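Local structure of 7,8-dihydro-6-hydroxymethylpterin pyrophosphokinase-dihydropteroate synthase (Plasmodium falciparum, 6JWS) at residues Thr36-Val41 with Pro568-Leu573; Glu512-Leu517 with Leu559-Leu564; Asn131-Cys136 with His342-Asn347. The protein probably catalyses two successive steps of folate biosynthesis, ATP-dependent pyrophosphorylation of 6-hydroxymethyl-7,8-dihydropterin and condensation of the resulting diphosphate with 4-aminobenzoate to 7,8-dihydropteroate. The protein carries 1 engineered substitution. All blocks are in the same frame, centred on the assembly; numbering follows the deposited sequence.

Contact 1. Residues Thr36-Val41 with Pro568-Leu573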
loop_
_atom_site.group_PDB
_atom_site.type_symbol
_atom_site.label_atom_id
_atom_site.label_comp_id
_atom_site.label_asym_id
_atom_site.label_seq_id
_atom_site.Cartn_x
_atom_site.Cartn_y
_atom_site.Cartn_z
ATOM N N THR B 36 -29.598 17.483 -18.619
ATOM C CA THR B 36 -30.782 18.076 -19.234
ATOM C C THR B 36 -30.409 19.428 -19.850
ATOM O O THR B 36 -30.735 19.701 -21.006
ATOM C CB THR B 36 -31.942 18.172 -18.223
ATOM O OG1 THR B 36 -32.315 16.868 -17.765
ATOM C CG2 THR B 36 -33.152 18.912 -18.757
ATOM N N ALA B 37 -29.690 20.259 -19.080
ATOM C CA ALA B 37 -29.200 21.537 -19.578
ATOM C C ALA B 37 -28.238 21.338 -20.744
ATOM O O ALA B 37 -28.285 22.118 -21.694
ATOM C CB ALA B 37 -28.576 22.354 -18.468
ATOM N N LEU B 38 -27.376 20.307 -20.690
ATOM C CA LEU B 38 -26.480 20.050 -21.820
ATOM C C LEU B 38 -27.293 19.817 -23.089
ATOM O O LEU B 38 -26.956 20.361 -24.135
ATOM C CB LEU B 38 -25.576 18.835 -21.586
ATOM C CG LEU B 38 -24.357 19.040 -20.684
ATOM C CD1 LEU B 38 -23.635 17.712 -20.476
ATOM C CD2 LEU B 38 -23.403 20.067 -21.260
ATOM N N HIS B 39 -28.327 18.971 -22.991
ATOM C CA HIS B 39 -29.207 18.691 -24.115
ATOM C C HIS B 39 -29.837 19.976 -24.643
ATOM O O HIS B 39 -29.803 20.225 -25.842
ATOM C CB HIS B 39 -30.299 17.695 -23.718
ATOM C CG HIS B 39 -29.790 16.324 -23.447
ATOM N ND1 HIS B 39 -29.048 15.612 -24.379
ATOM C CD2 HIS B 39 -29.965 15.504 -22.382
ATOM C CE1 HIS B 39 -28.763 14.426 -23.884
ATOM N NE2 HIS B 39 -29.305 14.340 -22.653
ATOM N N LEU B 40 -30.398 20.791 -23.740
ATOM C CA LEU B 40 -31.081 22.011 -24.142
ATOM C C LEU B 40 -30.107 22.986 -24.790
ATOM O O LEU B 40 -30.475 23.678 -25.743
ATOM C CB LEU B 40 -31.836 22.603 -22.949
ATOM C CG LEU B 40 -32.975 21.717 -22.438
ATOM C CD1 LEU B 40 -33.575 22.258 -21.154
ATOM C CD2 LEU B 40 -34.047 21.534 -23.506
ATOM N N VAL B 41 -28.855 22.996 -24.314
ATOM C CA VAL B 41 -27.805 23.791 -24.942
ATOM C C VAL B 41 -27.544 23.284 -26.369
ATOM O O VAL B 41 -27.446 24.086 -27.297
ATOM C CB VAL B 41 -26.522 23.824 -24.077
ATOM C CG1 VAL B 41 -25.326 24.414 -24.818
ATOM C CG2 VAL B 41 -26.733 24.534 -22.742
ATOM N N PRO B 568 -19.569 14.069 -23.014
ATOM C CA PRO B 568 -19.161 14.731 -21.771
ATOM C C PRO B 568 -17.878 14.086 -21.234
ATOM O O PRO B 568 -17.788 12.861 -21.169
ATOM C CB PRO B 568 -20.333 14.457 -20.817
ATOM C CG PRO B 568 -21.527 14.149 -21.720
ATOM C CD PRO B 568 -20.946 13.533 -22.976
ATOM N N ARG B 569 -16.903 14.931 -20.852
ATOM C CA ARG B 569 -15.585 14.525 -20.378
ATOM C C ARG B 569 -15.667 13.525 -19.221
ATOM O O ARG B 569 -14.873 12.584 -19.171
ATOM C CB ARG B 569 -14.749 15.745 -19.963
ATOM C CG ARG B 569 -13.285 15.427 -19.668
ATOM C CD ARG B 569 -12.475 16.663 -19.294
ATOM N NE ARG B 569 -12.432 17.576 -20.422
ATOM C CZ ARG B 569 -11.410 17.665 -21.261
ATOM N NH1 ARG B 569 -10.310 16.951 -21.053
ATOM N NH2 ARG B 569 -11.494 18.498 -22.282
ATOM N N TYR B 570 -16.611 13.735 -18.298
ATOM C CA TYR B 570 -16.717 12.952 -17.076
ATOM C C TYR B 570 -17.318 11.568 -17.357
ATOM O O TYR B 570 -17.477 10.766 -16.440
ATOM C CB TYR B 570 -17.532 13.729 -16.034
ATOM C CG TYR B 570 -18.883 14.179 -16.524
ATOM C CD1 TYR B 570 -19.965 13.324 -16.476
ATOM C CD2 TYR B 570 -19.067 15.432 -17.088
ATOM C CE1 TYR B 570 -21.206 13.687 -16.964
ATOM C CE2 TYR B 570 -20.305 15.817 -17.572
ATOM C CZ TYR B 570 -21.377 14.945 -17.498
ATOM O OH TYR B 570 -22.605 15.290 -17.983
ATOM N N ARG B 571 -17.620 11.260 -18.630
ATOM C CA ARG B 571 -18.217 9.969 -18.961
ATOM C C ARG B 571 -17.233 9.069 -19.717
ATOM O O ARG B 571 -17.626 8.018 -20.215
ATOM C CB ARG B 571 -19.506 10.135 -19.778
ATOM C CG ARG B 571 -20.738 10.449 -18.938
ATOM C CD ARG B 571 -22.014 10.465 -19.769
ATOM N NE ARG B 571 -23.212 10.624 -18.961
ATOM C CZ ARG B 571 -23.869 9.637 -18.358
ATOM N NH1 ARG B 571 -23.420 8.387 -18.455
ATOM N NH2 ARG B 571 -24.961 9.903 -17.657
ATOM N N ILE B 572 -15.961 9.459 -19.781
ATOM C CA ILE B 572 -14.978 8.733 -20.577
ATOM C C ILE B 572 -13.946 8.131 -19.632
ATOM O O ILE B 572 -13.335 8.858 -18.859
ATOM C CB ILE B 572 -14.301 9.696 -21.576
ATOM C CG1 ILE B 572 -15.341 10.317 -22.517
ATOM C CG2 ILE B 572 -13.175 9.004 -22.335
ATOM C CD1 ILE B 572 -14.838 11.494 -23.309
ATOM N N LEU B 573 -13.740 6.813 -19.715
ATOM C CA LEU B 573 -12.792 6.124 -18.856
ATOM C C LEU B 573 -11.646 5.594 -19.706
ATOM O O LEU B 573 -11.841 5.328 -20.896
ATOM C CB LEU B 573 -13.550 5.010 -18.144
ATOM C CG LEU B 573 -14.744 5.517 -17.327
ATOM C CD1 LEU B 573 -16.046 5.055 -17.945
ATOM C CD2 LEU B 573 -14.649 5.021 -15.901
#

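Contact 2. Residues Glu512-Leu517 with Leu559-Leu564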
loop_
_atom_site.group_PDB
_atom_site.type_symbol
_atom_site.label_atom_id
_atom_site.label_comp_id
_atom_site.label_asym_id
_atom_site.label_seq_id
_atom_site.Cartn_x
_atom_site.Cartn_y
_atom_site.Cartn_z
ATOM N N GLU B 512 -18.240 6.126 -35.757
ATOM C CA GLU B 512 -19.657 6.476 -35.752
ATOM C C GLU B 512 -20.350 5.957 -34.489
ATOM O O GLU B 512 -21.387 6.488 -34.093
ATOM C CB GLU B 512 -20.391 6.020 -37.024
ATOM C CG GLU B 512 -19.672 6.368 -38.335
ATOM C CD GLU B 512 -19.418 7.850 -38.609
ATOM O OE1 GLU B 512 -20.197 8.689 -38.114
ATOM O OE2 GLU B 512 -18.436 8.175 -39.323
ATOM N N ILE B 513 -19.777 4.927 -33.846
ATOM C CA ILE B 513 -20.363 4.363 -32.632
ATOM C C ILE B 513 -20.517 5.453 -31.573
ATOM O O ILE B 513 -21.336 5.311 -30.666
ATOM C CB ILE B 513 -19.546 3.152 -32.126
ATOM C CG1 ILE B 513 -20.367 2.237 -31.213
ATOM C CG2 ILE B 513 -18.221 3.565 -31.482
ATOM C CD1 ILE B 513 -19.736 0.879 -31.004
ATOM N N ILE B 514 -19.735 6.527 -31.713
ATOM C CA ILE B 514 -19.674 7.645 -30.778
ATOM C C ILE B 514 -21.000 8.406 -30.778
ATOM O O ILE B 514 -21.492 8.814 -29.724
ATOM C CB ILE B 514 -18.447 8.524 -31.114
ATOM C CG1 ILE B 514 -17.178 7.932 -30.504
ATOM C CG2 ILE B 514 -18.625 9.991 -30.739
ATOM C CD1 ILE B 514 -15.919 8.339 -31.245
ATOM N N LYS B 515 -21.622 8.517 -31.953
ATOM C CA LYS B 515 -22.925 9.154 -32.079
ATOM C C LYS B 515 -23.979 8.383 -31.296
ATOM O O LYS B 515 -24.994 8.950 -30.903
ATOM C CB LYS B 515 -23.409 9.164 -33.531
ATOM C CG LYS B 515 -22.562 9.938 -34.535
ATOM C CD LYS B 515 -23.289 9.930 -35.866
ATOM C CE LYS B 515 -22.439 9.519 -37.047
ATOM N NZ LYS B 515 -23.140 8.562 -37.939
ATOM N N LEU B 516 -23.741 7.095 -31.059
ATOM C CA LEU B 516 -24.689 6.302 -30.304
ATOM C C LEU B 516 -24.589 6.596 -28.804
ATOM O O LEU B 516 -25.472 6.163 -28.071
ATOM C CB LEU B 516 -24.447 4.813 -30.591
ATOM C CG LEU B 516 -24.661 4.320 -32.031
ATOM C CD1 LEU B 516 -24.433 2.810 -32.114
ATOM C CD2 LEU B 516 -26.072 4.645 -32.519
ATOM N N LEU B 517 -23.535 7.299 -28.331
ATOM C CA LEU B 517 -23.365 7.536 -26.893
ATOM C C LEU B 517 -24.210 8.727 -26.444
ATOM O O LEU B 517 -24.178 9.111 -25.270
ATOM C CB LEU B 517 -21.901 7.818 -26.544
ATOM C CG LEU B 517 -20.896 6.727 -26.890
ATOM C CD1 LEU B 517 -19.482 7.268 -26.747
ATOM C CD2 LEU B 517 -21.117 5.501 -26.016
ATOM N N LEU B 559 -9.833 10.792 -26.140
ATOM C CA LEU B 559 -10.746 11.577 -25.319
ATOM C C LEU B 559 -10.972 12.938 -25.979
ATOM O O LEU B 559 -12.099 13.398 -26.062
ATOM C CB LEU B 559 -10.195 11.702 -23.888
ATOM C CG LEU B 559 -10.985 12.607 -22.936
ATOM C CD1 LEU B 559 -10.912 12.122 -21.490
ATOM C CD2 LEU B 559 -10.559 14.078 -23.044
ATOM N N ASN B 560 -9.906 13.585 -26.454
ATOM C CA ASN B 560 -10.051 14.893 -27.082
ATOM C C ASN B 560 -11.023 14.809 -28.257
ATOM O O ASN B 560 -11.819 15.723 -28.457
ATOM C CB ASN B 560 -8.726 15.498 -27.565
ATOM C CG ASN B 560 -7.851 15.927 -26.411
ATOM O OD1 ASN B 560 -8.354 16.158 -25.309
ATOM N ND2 ASN B 560 -6.548 16.036 -26.643
ATOM N N PHE B 561 -10.923 13.726 -29.040
ATOM C CA PHE B 561 -11.802 13.515 -30.181
ATOM C C PHE B 561 -13.242 13.323 -29.717
ATOM O O PHE B 561 -14.138 13.983 -30.223
ATOM C CB PHE B 561 -11.353 12.324 -31.020
ATOM C CG PHE B 561 -12.245 12.015 -32.198
ATOM C CD1 PHE B 561 -12.270 12.849 -33.308
ATOM C CD2 PHE B 561 -13.023 10.865 -32.226
ATOM C CE1 PHE B 561 -13.052 12.545 -34.415
ATOM C CE2 PHE B 561 -13.801 10.561 -33.338
ATOM C CZ PHE B 561 -13.830 11.406 -34.424
ATOM N N LEU B 562 -13.468 12.454 -28.733
ATOM C CA LEU B 562 -14.822 12.252 -28.244
ATOM C C LEU B 562 -15.383 13.563 -27.701
ATOM O O LEU B 562 -16.540 13.900 -27.950
ATOM C CB LEU B 562 -14.838 11.162 -27.165
ATOM C CG LEU B 562 -15.142 9.763 -27.695
ATOM C CD1 LEU B 562 -13.982 9.198 -28.504
ATOM C CD2 LEU B 562 -15.528 8.827 -26.560
ATOM N N VAL B 563 -14.562 14.289 -26.941
ATOM C CA VAL B 563 -15.017 15.510 -26.298
ATOM C C VAL B 563 -15.332 16.583 -27.352
ATOM O O VAL B 563 -16.317 17.311 -27.217
ATOM C CB VAL B 563 -14.003 15.961 -25.219
ATOM C CG1 VAL B 563 -14.006 17.455 -24.979
ATOM C CG2 VAL B 563 -14.176 15.184 -23.912
ATOM N N LEU B 564 -14.524 16.657 -28.422
ATOM C CA LEU B 564 -14.814 17.567 -29.523
ATOM C C LEU B 564 -16.198 17.257 -30.092
ATOM O O LEU B 564 -16.866 18.124 -30.637
ATOM C CB LEU B 564 -13.757 17.364 -30.611
ATOM C CG LEU B 564 -13.914 18.213 -31.879
ATOM C CD1 LEU B 564 -13.774 19.710 -31.573
ATOM C CD2 LEU B 564 -12.852 17.803 -32.901
#

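Contact 3. Residues Asn131-Cys136 with His342-Asn347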
loop_
_atom_site.group_PDB
_atom_site.type_symbol
_atom_site.label_atom_id
_atom_site.label_comp_id
_atom_site.label_asym_id
_atom_site.label_seq_id
_atom_site.Cartn_x
_atom_site.Cartn_y
_atom_site.Cartn_z
ATOM N N ASN B 131 -11.715 49.652 -17.343
ATOM C CA ASN B 131 -13.106 49.896 -16.983
ATOM C C ASN B 131 -13.790 48.581 -16.615
ATOM O O ASN B 131 -14.580 48.534 -15.668
ATOM C CB ASN B 131 -13.874 50.647 -18.074
ATOM C CG ASN B 131 -13.781 52.156 -17.951
ATOM O OD1 ASN B 131 -14.671 52.785 -17.385
ATOM N ND2 ASN B 131 -12.714 52.744 -18.469
ATOM N N TYR B 132 -13.461 47.518 -17.366
ATOM C CA TYR B 132 -13.984 46.186 -17.102
ATOM C C TYR B 132 -13.624 45.747 -15.682
ATOM O O TYR B 132 -14.500 45.343 -14.915
ATOM C CB TYR B 132 -13.504 45.186 -18.158
ATOM C CG TYR B 132 -13.819 43.757 -17.797
ATOM C CD1 TYR B 132 -15.081 43.227 -18.028
ATOM C CD2 TYR B 132 -12.870 42.952 -17.178
ATOM C CE1 TYR B 132 -15.387 41.925 -17.663
ATOM C CE2 TYR B 132 -13.161 41.649 -16.805
ATOM C CZ TYR B 132 -14.420 41.134 -17.059
ATOM O OH TYR B 132 -14.715 39.857 -16.696
ATOM N N LEU B 133 -12.336 45.854 -15.331
ATOM C CA LEU B 133 -11.844 45.339 -14.057
ATOM C C LEU B 133 -12.478 46.082 -12.881
ATOM O O LEU B 133 -12.806 45.455 -11.871
ATOM C CB LEU B 133 -10.314 45.398 -14.014
ATOM C CG LEU B 133 -9.605 44.489 -15.021
ATOM C CD1 LEU B 133 -8.158 44.915 -15.218
ATOM C CD2 LEU B 133 -9.687 43.024 -14.594
ATOM N N LEU B 134 -12.704 47.398 -13.043
ATOM C CA LEU B 134 -13.349 48.205 -12.009
ATOM C C LEU B 134 -14.810 47.787 -11.830
ATOM O O LEU B 134 -15.271 47.619 -10.700
ATOM C CB LEU B 134 -13.203 49.697 -12.336
ATOM C CG LEU B 134 -11.766 50.235 -12.351
ATOM C CD1 LEU B 134 -11.671 51.545 -13.122
ATOM C CD2 LEU B 134 -11.198 50.386 -10.937
ATOM N N GLU B 135 -15.532 47.582 -12.940
ATOM C CA GLU B 135 -16.937 47.197 -12.847
ATOM C C GLU B 135 -17.075 45.827 -12.170
ATOM O O GLU B 135 -17.914 45.653 -11.284
ATOM C CB GLU B 135 -17.629 47.225 -14.213
ATOM C CG GLU B 135 -17.555 48.562 -14.928
ATOM C CD GLU B 135 -18.532 49.641 -14.483
ATOM O OE1 GLU B 135 -19.328 49.390 -13.555
ATOM O OE2 GLU B 135 -18.505 50.736 -15.085
ATOM N N CYS B 136 -16.224 44.862 -12.556
ATOM C CA CYS B 136 -16.263 43.535 -11.948
ATOM C C CYS B 136 -15.914 43.628 -10.460
ATOM O O CYS B 136 -16.579 43.014 -9.616
ATOM C CB CYS B 136 -15.374 42.522 -12.677
ATOM S SG CYS B 136 -15.797 42.271 -14.428
ATOM N N HIS B 342 -7.295 35.438 -22.317
ATOM C CA HIS B 342 -8.133 36.568 -22.679
ATOM C C HIS B 342 -7.384 37.865 -22.350
ATOM O O HIS B 342 -6.455 37.846 -21.538
ATOM C CB HIS B 342 -9.451 36.422 -21.910
ATOM C CG HIS B 342 -10.573 37.286 -22.383
ATOM N ND1 HIS B 342 -10.628 38.643 -22.120
ATOM C CD2 HIS B 342 -11.714 36.986 -23.041
ATOM C CE1 HIS B 342 -11.743 39.141 -22.622
ATOM N NE2 HIS B 342 -12.429 38.146 -23.192
ATOM N N ASN B 343 -7.800 38.983 -22.975
ATOM C CA ASN B 343 -7.163 40.290 -22.839
ATOM C C ASN B 343 -7.238 40.774 -21.391
ATOM O O ASN B 343 -6.336 41.432 -20.884
ATOM C CB ASN B 343 -7.870 41.361 -23.676
ATOM C CG ASN B 343 -8.347 40.873 -25.027
ATOM O OD1 ASN B 343 -7.545 40.683 -25.942
ATOM N ND2 ASN B 343 -9.650 40.679 -25.164
ATOM N N VAL B 344 -8.347 40.448 -20.737
ATOM C CA VAL B 344 -8.643 40.855 -19.378
ATOM C C VAL B 344 -7.817 40.053 -18.371
ATOM O O VAL B 344 -7.668 40.465 -17.224
ATOM C CB VAL B 344 -10.157 40.682 -19.155
ATOM C CG1 VAL B 344 -10.516 40.217 -17.756
ATOM C CG2 VAL B 344 -10.950 41.909 -19.583
ATOM N N LEU B 345 -7.298 38.894 -18.779
ATOM C CA LEU B 345 -6.655 38.008 -17.819
ATOM C C LEU B 345 -5.158 38.289 -17.779
ATOM O O LEU B 345 -4.559 38.615 -18.805
ATOM C CB LEU B 345 -6.955 36.546 -18.170
ATOM C CG LEU B 345 -8.429 36.143 -18.072
ATOM C CD1 LEU B 345 -8.587 34.641 -18.205
ATOM C CD2 LEU B 345 -9.044 36.615 -16.763
ATOM N N ASN B 346 -4.577 38.153 -16.581
ATOM C CA ASN B 346 -3.158 38.403 -16.370
ATOM C C ASN B 346 -2.315 37.290 -16.991
ATOM O O ASN B 346 -1.152 37.505 -17.325
ATOM C CB ASN B 346 -2.816 38.526 -14.882
ATOM C CG ASN B 346 -3.155 39.882 -14.299
ATOM O OD1 ASN B 346 -3.241 40.877 -15.023
ATOM N ND2 ASN B 346 -3.339 39.929 -12.988
ATOM N N ASN B 347 -2.903 36.094 -17.104
ATOM C CA ASN B 347 -2.174 34.933 -17.566
ATOM C C ASN B 347 -3.148 33.899 -18.124
ATOM O O ASN B 347 -4.364 34.075 -18.072
ATOM C CB ASN B 347 -1.363 34.315 -16.424
ATOM C CG ASN B 347 0.023 33.860 -16.848
ATOM O OD1 ASN B 347 0.228 33.339 -17.960
ATOM N ND2 ASN B 347 0.980 34.051 -15.951
#

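Contact 1. Residues Thr36-Val41 with Pro568-Leu573
Leu-38, on helix 30-44 of the pyrophosphokinase part, meets Pro-568 and Tyr-570 at the entry to strand 572-575, a strand of the parallel barrel (TIM barrel) of the dihydropteroate synthase. The contact therefore joins the two enzymes of this bifunctional chain, and all three touching residues are buried.

The apolar part is small. CB of Leu-38 points toward the other segment, with CG anti to the carbonyl carbon (chi1 -78°), and its CD1 lies 4.3 Å from CG of Pro-568. Leucine suits this buried place because its apolar side chain packs on Pro-568 and also on Ile-48, Leu-166 and Val-168 of the pyrophosphokinase sheet. The proline ring offers a rigid apolar surface just before the 3-10 turn 569-571, where Arg-571 N bonds back to Pro-568 O. CB of Pro-568 also sits 3.4 Å above the plane of the Tyr-570 ring, toward its rim, so proline and tyrosine form one surface for the leucine.

The polar bonds at the edge of the contact run to Glu-35, which lies outside both segments, about one turn before Leu-38 on the same helix. With CG between its backbone N and carbonyl carbon (chi1 54°), the Tyr-570 ring approaches Leu-38 from the opposite direction. Tyrosine fits here because its length carries a hydroxyl to Glu-35, where OH hydrogen-bonds to OE2; Arg-571 NE forms a salt bridge with the same Glu-35 oxygen. Beside this polar link, OH of Tyr-570 lies 3.6 Å from CD1 of Leu-38.

Contact 2. Residues Glu512-Leu517 with Leu559-Leu564
This is an apolar contact between the loop that leads from strand 500-503 to strand 525-529 and the C-terminal end of helix 547-564, with Ile-514 as its main residue. The methyl CD1 of Ile-514 reaches both helix partners: it lies 3.5 Å from CD1 of Leu-562, tighter than usual for two carbons, and 3.7 Å from CE2 of Phe-561. It comes to the phenyl ring at the edge, near the ring plane. Isoleucine suits this place because its longer branch, CG1 anti to the carbonyl carbon (chi1 -82°), carries CD1 across to the helix, while CG1 itself packs 3.9 Å from CG of Leu-562.

In the TIM barrel of the dihydropteroate synthase, helix 547-564 lies between the parallel strands 525-529 and 572-575 in the chain. Leucine suits position 562 because its apolar branches touch Val-526, Leu-528 and Ile-572 as well as the loop. Phe-561, partly exposed, has CG anti to the backbone N (chi1 178°) and presents the CD2-CE2 edge of its ring to the same methyl. Further along the loop Leu-517 makes a looser approach, its CD1 4.3 Å from CD2 of Leu-562, and it also packs on Val-526.

Contact 3. Residues Asn131-Cys136 with His342-Asn347
Val-344 packs against Tyr-132 and Leu-133, two neighbours on helix 129-148, and the contact is chiefly apolar. Both methyls of Val-344 are turned to the CD2-CE2 side of the Tyr-132 ring, and the two side chains cross at about a right angle. The closest carbons are modelled too near each other for their spacing to be trusted. Leu-133 adds a looser touch at the border, its CD2 4.3 Å from CG1 of Val-344. Valine suits the place because its two methyls branch directly at CB, so both lie against the ring.

The valine is presented by a type I beta turn from His-342 to Leu-345, in the loop between helices 327-336 and 349-364 of the pyrophosphokinase part. Leu-345 N bonds to His-342 O to close the turn. The histidine side chain braces it from within: Val-344 N donates to ND1 at 3.2 Å, nearly straight at 175° and in the ring plane, while NE2 is bonded to the carbonyl oxygen of Phe-217.

A hydrogen bond holds the far end of the tyrosine. CG is anti to the backbone N (chi1 170°), sending the ring off the helix until OH hydrogen-bonds to Pro-319 O. The Tyr-132 side chain touches Ser-317, a residue of the ATP pocket, and lies about 8 Å from the bound ATP. SG of Cys-136, one helical turn on, lies over one face of the Tyr-132 ring, 3.1 Å above its plane, toward the rim.

From the N terminus, helix 30-44 opens contact 1, which closes only at 568-573, more than five hundred residues later, and ties a pyrophosphokinase helix to the synthase barrel. Contacts 2 and 3 both nest inside that loop, in series, and each stays within one enzyme. Contact 3 comes first, joining helix 129-148 to the turn at 342-347; contact 2 then joins 512-517 to 559-564. Helix 547-564 and strand 572-575 follow each other in the chain, and contacts 1 and 2 touch where Ile-572 packs on Leu-562 and Val-563, and Arg-569 on Leu-559 and Val-563. Contact 3 stands apart, its nearest atoms about 17 Å from contact 1 and about 19 Å from contact 2.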